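Local coordinates for protein uronate isomerase (Bacillus halodurans C-125, PDB 3HK8) that probably interconverts D-glucuronate and D-fructuronate (and related uronates), using a zinc-containing active site in an amidohydrolase-type barrel, at residues D43-Y48 with A356-Q361; A168-P173 with A221-P226. All blocks are in the same frame, centred on the assembly; numbering follows the deposited sequence.

Contact 1 (D43-Y48 with A356-Q361); sequences DELLTY and ARVLEQ. With HDL (D-arabinohydroxamic acid), chain C.
Gln361 reaches across to Leu45 and Tyr48, and its side chain is the one to follow. Its CB leaves the backbone toward the end of helix 42-46, and its CG lies 3.5 Å from Leu45 CD2, the two chains running past each other in opposite senses. Because chi2 is extended (-179°), CD carries the amide to one face of the Tyr48 ring. There the amide splits its duties. Gln361 OE1 turns back to its own loop and accepts Arg357 N at 2.8 Å. The same OE1 takes Val358 N at 3.1 Å, and that donor sits well above the carbonyl plane, 71° out of it, on the same face as Arg357 N. Gln361 NE2 stands 2.9 Å above the plane of the Tyr48 ring, over its centre. The amide is turned 76° to the ring, so it meets the face with its nitrogen and does not lie flat on it. Gln361 NE2 also gives to a water that in turn donates to Leu45 O, so the amide's rotation is fixed from both ends.

The loop belongs to the active-site end of the amidohydrolase barrel: it follows the zinc ligand Asp355 and leads through a type I turn, Val358 to Gln361, into helix 361-386. Beside Gln361, Val358 CG1 packs 3.5 Å from Glu44 CB and also meets Leu45 CD2. Glu360 CB touches both methyls of Leu45. Tyr48, with OH bonded to Lys365, meets Arg357 CD at its ring edge. Beyond CD the arginine reaches the bound D-arabinohydroxamic acid, Arg357 NE giving to O5 at 2.7 Å and Arg357 NH2 to O4 at 3.0 Å.

Contact 2 (A168-P173 with A221-P226); sequences ALRLDP and AVSLPP. With HDL (D-arabinohydroxamic acid), chain C.
A single parallel beta bridge pairs Arg170 with Ala221, made by two backbone bonds from Leu169 and Leu171. Ala221 N gives to Leu169 O at 2.8 Å, and Leu171 N returns the favour to Ala221 O at the same 2.8 Å. At Asp172 the backbone enters helix 172-176, and a carboxylate takes over from the main chain. Asp172 OD1 accepts Ser223 N at 3.0 Å, while Asp172 OD2 receives Ser223 OG at 2.6 Å; both donors come from above the carboxylate plane. Ser223 holds its OG between its backbone N and carbonyl carbon (chi1 64°), which swings the hydroxyl onto that oxygen. Asp172 OD1 also comes 3.1 Å from Val222 CA, with Val222 CG2 beside it; this approach and the two Ser223 bonds make the end tight.

The ligand side is well held too. Arg170 bends at chi2 and chi3, laying its CD over Ala221 O, and its NH1 makes a salt bridge with Asp172 OD2 whose hydrogen bond is weak. Arg170 NH2 gives to O1A of D-arabinohydroxamic acid at 2.6 Å, near the guanidinium plane. Looser is the run after Ser223: Leu224, Pro225 and Pro226 make no contact with 168-173, and the two partly exposed prolines lead away from it.

Strands 169-170 and 220-224 are neighbours in the barrel; the connection between them passes through helices 172-176, 178-187 and 198-215, a beta-alpha-beta crossover with extra helices. Leu169 and Leu171 pack on helix 198-215 at Trp211 and Leu208. Leu171 also touches Leu244 of helix 235-250, and strand 255-262 runs alongside 220-224, where Val222 hydrogen-bonds by its backbone to Ala256 and Met258.

Contacts 1 and 2 grip opposite ends of the same ligand: Arg170 of 168-173 takes its carboxylate end, Arg357 of 356-361 its hydroxamate end and a neighbouring hydroxyl. Their centres lie 22 Å apart and their nearest atoms about 8 Å; they do not touch, and the D-arabinohydroxamic acid lies between them as a shared partner, also held by His49, Tyr50 and Trp325. The zinc site lies close to both: the side chain of Arg170 is about 4 Å from a bound zinc, that of Arg357 about 6 Å, and each comes about 4 Å from the zinc ligand His28. Along the chain, contact 2 is nested within the loop that contact 1 closes.

Contact 1 (D43-Y48 with A356-Q361)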
# COMPACT_ATOMS: atom_id res chain seq x y z
N ASP A 43 -33.92 17.64 32.00
CA ASP A 43 -34.34 16.84 30.86
C ASP A 43 -33.26 16.84 29.79
O ASP A 43 -33.04 15.83 29.13
CB ASP A 43 -35.66 17.36 30.26
CG ASP A 43 -36.84 17.16 31.19
OD1 ASP A 43 -37.00 16.05 31.74
OD2 ASP A 43 -37.62 18.12 31.36
N GLU A 44 -32.60 17.98 29.60
CA GLU A 44 -31.53 18.08 28.61
C GLU A 44 -30.33 17.27 29.08
O GLU A 44 -29.70 16.56 28.29
CB GLU A 44 -31.09 19.54 28.41
CG GLU A 44 -32.11 20.44 27.75
CD GLU A 44 -32.63 19.89 26.43
OE1 GLU A 44 -31.83 19.32 25.66
OE2 GLU A 44 -33.84 20.05 26.17
N LEU A 45 -30.00 17.37 30.37
CA LEU A 45 -28.88 16.64 30.94
C LEU A 45 -29.05 15.14 30.71
O LEU A 45 -28.11 14.46 30.30
CB LEU A 45 -28.76 16.88 32.46
CG LEU A 45 -28.22 18.21 32.98
CD1 LEU A 45 -28.16 18.17 34.52
CD2 LEU A 45 -26.81 18.44 32.41
N LEU A 46 -30.26 14.65 30.96
CA LEU A 46 -30.54 13.23 30.80
C LEU A 46 -30.58 12.76 29.35
O LEU A 46 -30.32 11.59 29.08
CB LEU A 46 -31.85 12.86 31.51
CG LEU A 46 -31.78 12.81 33.05
CD1 LEU A 46 -33.19 12.63 33.64
CD2 LEU A 46 -30.87 11.65 33.48
N THR A 47 -30.89 13.66 28.43
CA THR A 47 -30.95 13.29 27.02
C THR A 47 -29.66 13.62 26.26
O THR A 47 -29.63 13.59 25.04
CB THR A 47 -32.16 13.95 26.31
OG1 THR A 47 -32.16 15.36 26.54
CG2 THR A 47 -33.47 13.36 26.83
N TYR A 48 -28.60 13.93 27.02
CA TYR A 48 -27.27 14.20 26.47
C TYR A 48 -26.95 12.96 25.61
O TYR A 48 -27.25 11.85 26.02
CB TYR A 48 -26.30 14.31 27.66
CG TYR A 48 -24.84 14.56 27.37
CD1 TYR A 48 -24.43 15.43 26.36
CD2 TYR A 48 -23.86 14.01 28.20
CE1 TYR A 48 -23.08 15.75 26.18
CE2 TYR A 48 -22.51 14.32 28.04
CZ TYR A 48 -22.12 15.20 27.04
OH TYR A 48 -20.78 15.52 26.90
N ALA A 356 -19.13 21.07 27.05
CA ALA A 356 -20.53 21.03 27.48
C ALA A 356 -21.53 21.37 26.38
O ALA A 356 -21.37 22.34 25.64
CB ALA A 356 -20.72 21.97 28.67
N ARG A 357 -22.57 20.54 26.29
CA ARG A 357 -23.65 20.71 25.33
C ARG A 357 -24.87 21.23 26.07
O ARG A 357 -25.75 21.87 25.49
CB ARG A 357 -23.99 19.37 24.66
CG ARG A 357 -23.14 19.06 23.44
CD ARG A 357 -23.31 17.62 23.03
NE ARG A 357 -22.67 17.33 21.76
CZ ARG A 357 -23.18 17.62 20.57
NH1 ARG A 357 -24.37 18.21 20.47
NH2 ARG A 357 -22.52 17.30 19.46
N VAL A 358 -24.92 20.94 27.37
CA VAL A 358 -26.01 21.37 28.23
C VAL A 358 -25.40 22.21 29.36
O VAL A 358 -24.47 21.77 30.04
CB VAL A 358 -26.77 20.16 28.81
CG1 VAL A 358 -27.98 20.62 29.61
CG2 VAL A 358 -27.20 19.23 27.68
N LEU A 359 -25.94 23.41 29.55
CA LEU A 359 -25.45 24.35 30.55
C LEU A 359 -24.98 23.76 31.88
O LEU A 359 -23.85 24.01 32.30
CB LEU A 359 -26.51 25.42 30.82
CG LEU A 359 -26.16 26.48 31.87
CD1 LEU A 359 -24.92 27.26 31.42
CD2 LEU A 359 -27.34 27.42 32.07
N GLU A 360 -25.84 22.99 32.56
CA GLU A 360 -25.48 22.42 33.86
C GLU A 360 -24.26 21.50 33.88
O GLU A 360 -23.69 21.26 34.94
CB GLU A 360 -26.67 21.66 34.46
CG GLU A 360 -27.87 22.51 34.85
CD GLU A 360 -28.68 22.99 33.66
OE1 GLU A 360 -28.55 22.40 32.56
OE2 GLU A 360 -29.45 23.96 33.83
N GLN A 361 -23.87 20.97 32.72
CA GLN A 361 -22.73 20.07 32.67
C GLN A 361 -21.44 20.73 33.15
O GLN A 361 -20.52 20.05 33.59
CB GLN A 361 -22.54 19.53 31.26
CG GLN A 361 -23.75 18.77 30.77
CD GLN A 361 -23.55 18.22 29.39
OE1 GLN A 361 -22.93 18.86 28.54
NE2 GLN A 361 -24.10 17.03 29.14
O1A HDL C . -16.48 19.39 18.95
C1 HDL C . -16.74 18.23 18.53
O1B HDL C . -16.69 17.87 17.33
C2 HDL C . -17.14 17.15 19.55
O2 HDL C . -16.78 17.60 20.87
C3 HDL C . -18.66 16.88 19.45
O3 HDL C . -19.43 18.00 19.87
C4 HDL C . -19.17 15.64 20.27
O4 HDL C . -20.41 15.16 19.75
C5 HDL C . -19.39 15.93 21.78
O5 HDL C . -20.49 15.82 22.32
N6 HDL C . -18.32 16.32 22.49
O6 HDL C . -17.32 15.46 22.83
O HOH W 1 -25.39 15.30 30.88

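Contact 2 (A168-P173 with A221-P226)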
# COMPACT_ATOMS: atom_id res chain seq x y z
N ALA A 168 -15.77 31.19 18.59
CA ALA A 168 -14.76 30.35 17.96
C ALA A 168 -15.41 29.97 16.62
O ALA A 168 -16.52 29.44 16.59
CB ALA A 168 -14.47 29.12 18.80
N LEU A 169 -14.71 30.25 15.53
CA LEU A 169 -15.21 29.96 14.19
C LEU A 169 -15.02 28.49 13.78
O LEU A 169 -13.92 28.09 13.41
CB LEU A 169 -14.53 30.90 13.19
CG LEU A 169 -14.86 30.79 11.69
CD1 LEU A 169 -16.36 30.97 11.45
CD2 LEU A 169 -14.07 31.85 10.94
N ARG A 170 -16.09 27.71 13.86
CA ARG A 170 -16.04 26.29 13.50
C ARG A 170 -16.17 26.17 11.99
O ARG A 170 -17.09 26.74 11.39
CB ARG A 170 -17.17 25.52 14.20
CG ARG A 170 -17.19 24.03 13.85
CD ARG A 170 -15.89 23.32 14.22
NE ARG A 170 -15.87 22.93 15.62
CZ ARG A 170 -16.04 21.69 16.07
NH1 ARG A 170 -16.24 20.68 15.23
NH2 ARG A 170 -16.06 21.46 17.37
N LEU A 171 -15.28 25.41 11.37
CA LEU A 171 -15.27 25.28 9.91
C LEU A 171 -15.44 23.91 9.26
O LEU A 171 -15.13 23.74 8.08
CB LEU A 171 -13.99 25.93 9.39
CG LEU A 171 -13.86 27.41 9.74
CD1 LEU A 171 -12.45 27.89 9.45
CD2 LEU A 171 -14.90 28.21 8.96
N ASP A 172 -15.94 22.92 10.01
CA ASP A 172 -16.11 21.57 9.47
C ASP A 172 -16.74 21.48 8.06
O ASP A 172 -16.19 20.82 7.19
CB ASP A 172 -16.93 20.72 10.45
CG ASP A 172 -16.17 20.45 11.75
OD1 ASP A 172 -15.23 21.21 12.07
OD2 ASP A 172 -16.52 19.48 12.46
N PRO A 173 -17.88 22.14 7.83
CA PRO A 173 -18.53 22.08 6.51
C PRO A 173 -17.64 22.58 5.38
O PRO A 173 -17.63 22.00 4.29
CB PRO A 173 -19.77 22.96 6.70
CG PRO A 173 -20.09 22.78 8.16
CD PRO A 173 -18.71 22.90 8.79
N ALA A 221 -11.64 26.65 14.27
CA ALA A 221 -11.53 25.23 14.59
C ALA A 221 -12.18 24.28 13.59
O ALA A 221 -13.03 24.67 12.79
CB ALA A 221 -12.12 24.98 15.97
N VAL A 222 -11.77 23.01 13.67
CA VAL A 222 -12.30 21.96 12.81
C VAL A 222 -12.02 20.59 13.44
O VAL A 222 -10.99 20.40 14.10
CB VAL A 222 -11.63 21.97 11.39
CG1 VAL A 222 -10.15 21.62 11.51
CG2 VAL A 222 -12.32 20.97 10.46
N SER A 223 -12.96 19.65 13.28
CA SER A 223 -12.75 18.30 13.80
C SER A 223 -12.34 17.52 12.55
O SER A 223 -12.90 17.73 11.47
CB SER A 223 -14.03 17.72 14.42
OG SER A 223 -15.08 17.57 13.48
N LEU A 224 -11.34 16.65 12.70
CA LEU A 224 -10.81 15.89 11.58
C LEU A 224 -10.84 14.38 11.78
O LEU A 224 -10.80 13.89 12.91
CB LEU A 224 -9.37 16.35 11.30
CG LEU A 224 -9.23 17.86 11.01
CD1 LEU A 224 -7.76 18.29 11.15
CD2 LEU A 224 -9.77 18.16 9.62
N PRO A 225 -10.90 13.62 10.68
CA PRO A 225 -10.93 12.15 10.73
C PRO A 225 -9.57 11.53 11.05
O PRO A 225 -8.54 12.20 10.96
CB PRO A 225 -11.42 11.78 9.33
CG PRO A 225 -10.74 12.82 8.48
CD PRO A 225 -10.99 14.10 9.28
N PRO A 226 -9.56 10.24 11.42
CA PRO A 226 -8.33 9.53 11.75
C PRO A 226 -7.39 9.51 10.55
O PRO A 226 -6.17 9.43 10.70
CB PRO A 226 -8.82 8.12 12.10
CG PRO A 226 -10.21 8.37 12.64
CD PRO A 226 -10.75 9.40 11.67
O1A HDL C . -16.48 19.39 18.95
C1 HDL C . -16.74 18.23 18.53
O1B HDL C . -16.69 17.87 17.33
C2 HDL C . -17.14 17.15 19.55
O2 HDL C . -16.78 17.60 20.87
C3 HDL C . -18.66 16.88 19.45
O3 HDL C . -19.43 18.00 19.87
C4 HDL C . -19.17 15.64 20.27
O4 HDL C . -20.41 15.16 19.75
C5 HDL C . -19.39 15.93 21.78
O5 HDL C . -20.49 15.82 22.32
N6 HDL C . -18.32 16.32 22.49
O6 HDL C . -17.32 15.46 22.83